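Local atomic coordinates of glycine betaine, L-proline ABC transporter, glycine/betaine/L-proline-binding protein (ProX) (Borrelia burgdorferi, PDB entry 3TMG), a protein that binds glycine betaine (trimethyl glycine) and probably delivers it to an ABC transporter of the cell membrane. Residues Leu181-His185 with Trp186-Arg190; Leu196-Pro199 with Asp200-Gly204; Val37-Lys41 with Met42-Ala46. All blocks are in the same frame, centred on the assembly; numbering follows the deposited sequence.

Contacts 1 and 2 follow each other along the chain around the same antiparallel sheet, whereas contact 3 comes first and lies far off. Strand 179-183, which runs into contact 1, and strands 193-195 and 207-214, which flank the loop of contact 2, all pair with strand 88-105. The centres of contacts 1 and 2 are about 18 Å apart. Contact 3 ends helix 26-41 in a beta-alpha-beta unit with its own parallel strands, and its centre is about 41 Å from that of contact 2, across the middle of the chain. In this periplasmic binding-protein fold, contact 1 contributes Trp182 to the betaine pocket, while contact 3 is local packing at a helix end, away from the pocket.

Contact 1. Residues Leu181-His185 with Trp186-Arg190; sequences LWKPH and WAFSR. With BET (trimethyl glycine), chain E.
At the capped turn where strand 179-183 leaves the betaine pocket for helix 187-190, His185 ND1 accepts the Ala187 N-H at 3.0 Å. The donor lies in the imidazole plane, and chi1 of -158°, with CG beside the carbonyl carbon, turns the ND1 edge of the ring to the Ala187 amide. His185 CE1 also sits over one face of the Trp186 indole, 3.4 Å from CE2, and the guanidinium of Arg190 covers the opposite face. A second, weak bond runs from Phe188 N to His185 O at 3.5 Å.

Phe188 is crossed at about a right angle by the extended Lys183 chain: Lys183 CE rests over the ring face, 3.5 Å from CG, with NZ beyond it in a cation-pi contact. Trp182 O, buried without a polar partner, meets the ring edge at Phe188 CE2, 3.3 Å away. On the pocket side, the ligand's methyl groups lie over one face of Trp182, with BET C2 3.5 Å from CD2; Trp25 and Trp72 also line the site.

Because ND1 accepts while NE2 is hydrogen-bonded to Glu160, His185 is probably neutral, with its proton on NE2 and directed at that carboxylate.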
loop_
_atom_site.group_PDB
_atom_site.type_symbol
_atom_site.label_atom_id
_atom_site.label_comp_id
_atom_site.label_asym_id
_atom_site.label_seq_id
_atom_site.Cartn_x
_atom_site.Cartn_y
_atom_site.Cartn_z
ATOM N N LEU A 181 7.663 -3.497 7.681
ATOM C CA LEU A 181 6.224 -3.805 7.601
ATOM C C LEU A 181 5.469 -2.487 7.791
ATOM O O LEU A 181 6.071 -1.429 7.939
ATOM C CB LEU A 181 5.769 -4.878 8.605
ATOM C CG LEU A 181 5.315 -6.186 7.932
ATOM C CD1 LEU A 181 5.059 -7.296 8.941
ATOM C CD2 LEU A 181 4.064 -5.965 7.064
ATOM N N TRP A 182 4.146 -2.544 7.752
ATOM C CA TRP A 182 3.377 -1.328 7.737
ATOM C C TRP A 182 2.023 -1.674 8.231
ATOM O O TRP A 182 1.651 -2.882 8.292
ATOM C CB TRP A 182 3.315 -0.716 6.311
ATOM C CG TRP A 182 2.787 -1.693 5.270
ATOM C CD1 TRP A 182 1.459 -1.949 4.898
ATOM C CD2 TRP A 182 3.596 -2.621 4.503
ATOM N NE1 TRP A 182 1.404 -2.931 3.920
ATOM C CE2 TRP A 182 2.666 -3.394 3.665
ATOM C CE3 TRP A 182 4.978 -2.862 4.411
ATOM C CZ2 TRP A 182 3.115 -4.363 2.774
ATOM C CZ3 TRP A 182 5.424 -3.855 3.525
ATOM C CH2 TRP A 182 4.516 -4.583 2.716
ATOM N N LYS A 183 1.290 -0.629 8.625
ATOM C CA LYS A 183 -0.140 -0.743 8.862
ATOM C C LYS A 183 -0.820 0.166 7.852
ATOM O O LYS A 183 -0.298 1.243 7.514
ATOM C CB LYS A 183 -0.541 -0.356 10.316
ATOM C CG LYS A 183 0.046 -1.258 11.380
ATOM C CD LYS A 183 -0.405 -0.838 12.793
ATOM C CE LYS A 183 -0.166 -1.958 13.819
ATOM N NZ LYS A 183 -0.295 -1.417 15.219
ATOM N N PRO A 184 -2.008 -0.240 7.370
ATOM C CA PRO A 184 -2.825 -1.368 7.801
ATOM C C PRO A 184 -2.314 -2.692 7.243
ATOM O O PRO A 184 -2.003 -2.777 6.055
ATOM C CB PRO A 184 -4.221 -1.056 7.200
ATOM C CG PRO A 184 -3.899 -0.233 5.968
ATOM C CD PRO A 184 -2.656 0.581 6.340
ATOM N N HIS A 185 -2.231 -3.718 8.087
ATOM C CA HIS A 185 -1.864 -5.048 7.598
ATOM C C HIS A 185 -2.382 -6.064 8.582
ATOM O O HIS A 185 -2.280 -5.851 9.816
ATOM C CB HIS A 185 -0.338 -5.186 7.396
ATOM C CG HIS A 185 0.046 -6.283 6.419
ATOM N ND1 HIS A 185 -0.078 -7.584 6.723
ATOM C CD2 HIS A 185 0.481 -6.236 5.096
ATOM C CE1 HIS A 185 0.334 -8.355 5.677
ATOM N NE2 HIS A 185 0.681 -7.542 4.681
ATOM N N TRP A 186 -2.951 -7.152 8.078
ATOM C CA TRP A 186 -3.418 -8.256 8.981
ATOM C C TRP A 186 -2.275 -8.976 9.704
ATOM O O TRP A 186 -2.507 -9.690 10.697
ATOM C CB TRP A 186 -4.304 -9.257 8.197
ATOM C CG TRP A 186 -3.600 -9.727 6.952
ATOM C CD1 TRP A 186 -3.764 -9.264 5.639
ATOM C CD2 TRP A 186 -2.491 -10.683 6.880
ATOM N NE1 TRP A 186 -2.852 -9.857 4.787
ATOM C CE2 TRP A 186 -2.088 -10.749 5.470
ATOM C CE3 TRP A 186 -1.832 -11.489 7.810
ATOM C CZ2 TRP A 186 -1.100 -11.593 5.037
ATOM C CZ3 TRP A 186 -0.804 -12.306 7.358
ATOM C CH2 TRP A 186 -0.450 -12.360 5.994
ATOM N N ALA A 187 -1.021 -8.773 9.270
ATOM C CA ALA A 187 0.119 -9.425 9.959
ATOM C C ALA A 187 0.171 -9.067 11.455
ATOM O O ALA A 187 0.575 -9.898 12.270
ATOM C CB ALA A 187 1.451 -9.068 9.296
ATOM N N PHE A 188 -0.241 -7.833 11.804
ATOM C CA PHE A 188 -0.276 -7.400 13.203
ATOM C C PHE A 188 -1.339 -8.095 14.039
ATOM O O PHE A 188 -1.207 -8.196 15.263
ATOM C CB PHE A 188 -0.409 -5.853 13.277
ATOM C CG PHE A 188 0.867 -5.169 12.912
ATOM C CD1 PHE A 188 1.858 -5.018 13.870
ATOM C CD2 PHE A 188 1.110 -4.738 11.610
ATOM C CE1 PHE A 188 3.080 -4.439 13.531
ATOM C CE2 PHE A 188 2.329 -4.160 11.275
ATOM C CZ PHE A 188 3.310 -4.013 12.243
ATOM N N SER A 189 -2.374 -8.636 13.412
ATOM C CA SER A 189 -3.294 -9.441 14.220
ATOM C C SER A 189 -3.036 -10.936 14.158
ATOM O O SER A 189 -3.328 -11.648 15.108
ATOM C CB SER A 189 -4.741 -9.095 13.917
ATOM O OG SER A 189 -4.955 -9.278 12.548
ATOM N N ARG A 190 -2.448 -11.419 13.063
ATOM C CA ARG A 190 -2.199 -12.836 12.897
ATOM C C ARG A 190 -0.937 -13.240 13.670
ATOM O O ARG A 190 -0.840 -14.346 14.187
ATOM C CB ARG A 190 -2.054 -13.196 11.399
ATOM C CG ARG A 190 -2.140 -14.696 11.142
ATOM C CD ARG A 190 -2.077 -15.073 9.661
ATOM N NE ARG A 190 -3.157 -14.519 8.828
ATOM C CZ ARG A 190 -3.151 -14.620 7.494
ATOM N NH1 ARG A 190 -2.144 -15.245 6.897
ATOM N NH2 ARG A 190 -4.130 -14.108 6.754
HETATM N N BET E . 3.477 -0.240 0.984
HETATM C CA BET E . 3.380 0.925 0.088
HETATM C C BET E . 4.692 1.715 0.201
HETATM O O BET E . 5.783 1.383 -0.337
HETATM O OXT BET E . 4.626 2.702 0.904
HETATM C C1 BET E . 2.205 -0.978 1.051
HETATM C C2 BET E . 3.804 0.184 2.340
HETATM C C3 BET E . 4.545 -1.139 0.502
#

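Contact 2. Residues Leu196-Pro199 with Asp200-Gly204; sequences LDDP and DLIMG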
loop_
_atom_site.group_PDB
_atom_site.type_symbol
_atom_site.label_atom_id
_atom_site.label_comp_id
_atom_site.label_asym_id
_atom_site.label_seq_id
_atom_site.Cartn_x
_atom_site.Cartn_y
_atom_site.Cartn_z
ATOM N N LEU A 196 9.762 -1.274 15.888
ATOM C CA LEU A 196 10.832 -0.709 16.687
ATOM C C LEU A 196 10.700 0.807 16.686
ATOM O O LEU A 196 10.273 1.414 15.689
ATOM C CB LEU A 196 12.196 -1.142 16.116
ATOM C CG LEU A 196 12.531 -2.637 16.076
ATOM C CD1 LEU A 196 13.932 -2.826 15.485
ATOM C CD2 LEU A 196 12.494 -3.275 17.470
ATOM N N ASP A 197 11.095 1.429 17.791
ATOM C CA ASP A 197 11.121 2.886 17.886
ATOM C C ASP A 197 12.072 3.498 16.842
ATOM O O ASP A 197 13.110 2.944 16.550
ATOM C CB ASP A 197 11.551 3.324 19.316
ATOM C CG ASP A 197 10.479 3.018 20.377
ATOM O OD1 ASP A 197 9.298 2.737 20.023
ATOM O OD2 ASP A 197 10.816 3.062 21.574
ATOM N N ASP A 198 11.718 4.666 16.332
ATOM C CA ASP A 198 12.440 5.323 15.245
ATOM C C ASP A 198 12.654 6.767 15.727
ATOM O O ASP A 198 11.859 7.674 15.397
ATOM C CB ASP A 198 11.563 5.201 13.976
ATOM C CG ASP A 198 12.041 6.056 12.787
ATOM O OD1 ASP A 198 13.263 6.426 12.707
ATOM O OD2 ASP A 198 11.147 6.309 11.914
ATOM N N PRO A 199 13.704 6.982 16.552
ATOM C CA PRO A 199 13.871 8.230 17.350
ATOM C C PRO A 199 13.835 9.479 16.497
ATOM O O PRO A 199 13.327 10.522 16.934
ATOM C CB PRO A 199 15.279 8.108 17.946
ATOM C CG PRO A 199 15.633 6.652 17.870
ATOM C CD PRO A 199 14.688 5.945 16.934
ATOM N N ASP A 200 14.419 9.387 15.313
ATOM C CA ASP A 200 14.528 10.548 14.446
ATOM C C ASP A 200 13.485 10.572 13.317
ATOM O O ASP A 200 13.508 11.460 12.436
ATOM C CB ASP A 200 15.958 10.675 13.943
ATOM C CG ASP A 200 16.914 11.092 15.052
ATOM O OD1 ASP A 200 16.449 11.446 16.143
ATOM O OD2 ASP A 200 18.133 11.103 14.830
ATOM N N LEU A 201 12.548 9.618 13.384
ATOM C CA LEU A 201 11.357 9.577 12.513
ATOM C C LEU A 201 11.727 9.482 11.027
ATOM O O LEU A 201 11.077 10.060 10.197
ATOM C CB LEU A 201 10.437 10.807 12.745
ATOM C CG LEU A 201 8.931 10.522 12.653
ATOM C CD1 LEU A 201 8.521 9.653 13.838
ATOM C CD2 LEU A 201 8.148 11.832 12.660
ATOM N N ILE A 202 12.798 8.762 10.698
ATOM C CA ILE A 202 13.160 8.591 9.308
ATOM C C ILE A 202 12.030 7.889 8.507
ATOM O O ILE A 202 11.800 8.187 7.337
ATOM C CB ILE A 202 14.506 7.820 9.212
ATOM C CG1 ILE A 202 15.574 8.483 10.114
ATOM C CG2 ILE A 202 14.956 7.685 7.754
ATOM C CD1 ILE A 202 15.955 9.936 9.755
ATOM N N MET A 203 11.329 6.962 9.149
ATOM C CA MET A 203 10.243 6.250 8.493
ATOM C C MET A 203 8.931 7.048 8.451
ATOM O O MET A 203 7.924 6.589 7.849
ATOM C CB MET A 203 9.978 4.905 9.176
ATOM C CG MET A 203 11.202 3.989 9.349
ATOM S SD MET A 203 11.855 3.495 7.756
ATOM C CE MET A 203 10.561 2.444 7.093
ATOM N N GLY A 204 8.913 8.221 9.082
ATOM C CA GLY A 204 7.713 9.081 9.028
ATOM C C GLY A 204 6.808 8.863 10.234
ATOM O O GLY A 204 6.960 7.887 10.968
HETATM O O HOH W 1 8.723 6.230 12.479
#
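Asp198 begins a pair of consecutive type I beta turns, Asp198 to Leu201 and Leu201 to Gly204, and holds both with its backbone carbonyl and its carboxylate. The turns form the surface loop between strands 193-195 and 207-214, next to helix 135-146.

Asp200 occupies the outer corner of the first turn beside Pro199. Its OD2 is hydrogen-bonded to Tyr146, and its backbone N to the hydroxyl of Tyr147, which also bonds Asp198 OD1. Leu201 N closes this turn with a hydrogen bond to Asp198 O at 2.9 Å. Leu201 adopts a left-handed backbone conformation, which swings the chain round so that the next two amides face the aspartate.

Those amides share the carboxylate, one oxygen each. Ile202 N meets Asp198 OD1 at 3.1 Å on the syn side, 21° out of the carboxylate plane, while Ile202's side chain packs on Ala143 and Tyr146. Met203 N reaches Asp198 OD2 at 2.8 Å, again syn and closer to the plane. The grip depends on chi1 of 169° at Asp198, which puts CG beside the carbonyl carbon and faces the carboxylate to the amides of Ile202 and Met203. Two amide donors and the Tyr147 hydroxyl thus hold the carboxylate and would help to stabilise its negative charge. Met203 CB stands 3.3 Å from Asp198 OD2, but the chain then bends away toward Val139, Thr140 and Phe102, making it the buried residue of the turn.

Gly204 completes the second turn with a bond from its N to Leu201 O at 3.1 Å, at positive phi where a CB would strike the preceding carbonyl. A water molecule donates to both Asp198 OD2 and Gly204 O, lying 2.9 Å from the latter oxygen.

Contact 3. Residues Val37-Lys41 with Met42-Ala46; sequences VVFEK and MGYNA
Phe39 and Tyr44 form an edge-to-face pair at the apolar centre, the ring edge of Phe39 directed at the face of Tyr44 with the planes at 60°. Phe39 CD1 lies 4.0 Å from Tyr44 CD1, toward the rim of the phenol. At the base of the Phe39 side chain, CB packs against Ala46 CB at 3.7 Å. Met42 SD approaches the Phe39 ring obliquely, a Met-aromatic contact, and touches Val38 CG1 at 4.2 Å; chi1 of -63° and an extended chi2 (167°) carry the sulfur there. Val18 and Val227 close in around Phe39 from strand 16-22 and helix 222-230.

Further out, the backbone ends the helix. Met42 N keeps the regular helical bond to Val38 O, but Tyr44 N then returns to Phe39 O at 2.9 Å, and Gly43 N to Glu40 O at 2.9 Å. One water donates to Glu40 O and Tyr44 O, tying the last turn to the emerging strand. A second joins Glu40 OE2 to Ala46 O, while OE1 is hydrogen-bonded to Tyr253.

Gly43, at positive phi, with its own N-H and that of Tyr44 bonded back into the last turn, makes this a Schellman motif, here ending the helix of a beta-alpha-beta crossover between parallel strands 16-22 and 44-50.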
loop_
_atom_site.group_PDB
_atom_site.type_symbol
_atom_site.label_atom_id
_atom_site.label_comp_id
_atom_site.label_asym_id
_atom_site.label_seq_id
_atom_site.Cartn_x
_atom_site.Cartn_y
_atom_site.Cartn_z
ATOM N N VAL A 37 -14.513 -2.816 -9.843
ATOM C CA VAL A 37 -15.912 -3.289 -9.742
ATOM C C VAL A 37 -16.905 -2.115 -9.748
ATOM O O VAL A 37 -17.898 -2.138 -10.467
ATOM C CB VAL A 37 -16.092 -4.197 -8.499
ATOM C CG1 VAL A 37 -17.564 -4.535 -8.287
ATOM C CG2 VAL A 37 -15.279 -5.481 -8.702
ATOM N N VAL A 38 -16.609 -1.078 -8.971
ATOM C CA VAL A 38 -17.424 0.137 -8.949
ATOM C C VAL A 38 -17.569 0.762 -10.360
ATOM O O VAL A 38 -18.715 1.000 -10.824
ATOM C CB VAL A 38 -16.834 1.146 -7.950
ATOM C CG1 VAL A 38 -17.574 2.462 -8.048
ATOM C CG2 VAL A 38 -16.899 0.567 -6.540
ATOM N N PHE A 39 -16.439 0.977 -11.058
ATOM C CA PHE A 39 -16.485 1.530 -12.419
ATOM C C PHE A 39 -17.226 0.612 -13.414
ATOM O O PHE A 39 -17.968 1.088 -14.277
ATOM C CB PHE A 39 -15.096 1.876 -12.936
ATOM C CG PHE A 39 -14.546 3.153 -12.401
ATOM C CD1 PHE A 39 -15.228 4.355 -12.582
ATOM C CD2 PHE A 39 -13.313 3.184 -11.749
ATOM C CE1 PHE A 39 -14.700 5.551 -12.083
ATOM C CE2 PHE A 39 -12.787 4.366 -11.272
ATOM C CZ PHE A 39 -13.481 5.560 -11.431
ATOM N N GLU A 40 -17.027 -0.701 -13.307
ATOM C CA GLU A 40 -17.792 -1.640 -14.129
ATOM C C GLU A 40 -19.294 -1.485 -13.935
ATOM O O GLU A 40 -20.048 -1.488 -14.938
ATOM C CB GLU A 40 -17.395 -3.088 -13.887
ATOM C CG GLU A 40 -16.010 -3.419 -14.416
ATOM C CD GLU A 40 -15.520 -4.808 -14.013
ATOM O OE1 GLU A 40 -16.105 -5.466 -13.127
ATOM O OE2 GLU A 40 -14.520 -5.255 -14.599
ATOM N N LYS A 41 -19.732 -1.373 -12.679
ATOM C CA LYS A 41 -21.165 -1.226 -12.414
ATOM C C LYS A 41 -21.725 0.083 -12.952
ATOM O O LYS A 41 -22.916 0.144 -13.304
ATOM C CB LYS A 41 -21.491 -1.415 -10.953
ATOM C CG LYS A 41 -21.518 -2.884 -10.587
ATOM C CD LYS A 41 -21.424 -3.064 -9.093
ATOM C CE LYS A 41 -22.788 -2.842 -8.449
ATOM N NZ LYS A 41 -23.855 -3.503 -9.262
ATOM N N MET A 42 -20.865 1.109 -13.023
ATOM C CA MET A 42 -21.168 2.368 -13.714
ATOM C C MET A 42 -21.079 2.298 -15.249
ATOM O O MET A 42 -21.351 3.302 -15.923
ATOM C CB MET A 42 -20.270 3.511 -13.214
ATOM C CG MET A 42 -20.444 3.853 -11.746
ATOM S SD MET A 42 -19.166 4.911 -11.040
ATOM C CE MET A 42 -19.172 6.334 -12.154
ATOM N N GLY A 43 -20.720 1.144 -15.812
ATOM C CA GLY A 43 -20.757 0.980 -17.283
ATOM C C GLY A 43 -19.420 1.257 -17.962
ATOM O O GLY A 43 -19.363 1.435 -19.173
ATOM N N TYR A 44 -18.330 1.258 -17.194
ATOM C CA TYR A 44 -17.000 1.422 -17.775
ATOM C C TYR A 44 -16.362 0.091 -18.168
ATOM O O TYR A 44 -16.565 -0.952 -17.514
ATOM C CB TYR A 44 -16.054 2.098 -16.752
ATOM C CG TYR A 44 -16.251 3.573 -16.638
ATOM C CD1 TYR A 44 -17.359 4.079 -15.987
ATOM C CD2 TYR A 44 -15.341 4.475 -17.210
ATOM C CE1 TYR A 44 -17.567 5.449 -15.887
ATOM C CE2 TYR A 44 -15.548 5.856 -17.127
ATOM C CZ TYR A 44 -16.661 6.332 -16.448
ATOM O OH TYR A 44 -16.914 7.683 -16.323
ATOM N N ASN A 45 -15.561 0.141 -19.218
ATOM C CA ASN A 45 -14.503 -0.813 -19.354
ATOM C C ASN A 45 -13.365 -0.313 -18.442
ATOM O O ASN A 45 -12.574 0.569 -18.807
ATOM C CB ASN A 45 -14.061 -0.915 -20.816
ATOM C CG ASN A 45 -12.854 -1.801 -20.985
ATOM O OD1 ASN A 45 -12.533 -2.608 -20.116
ATOM N ND2 ASN A 45 -12.165 -1.644 -22.090
ATOM N N ALA A 46 -13.308 -0.867 -17.232
ATOM C CA ALA A 46 -12.346 -0.412 -16.237
ATOM C C ALA A 46 -11.138 -1.321 -16.323
ATOM O O ALA A 46 -11.251 -2.506 -16.041
ATOM C CB ALA A 46 -12.966 -0.471 -14.848
HETATM O O HOH W 2 -13.868 -4.089 -16.768
HETATM O O HOH W 3 -19.285 -2.541 -17.254
#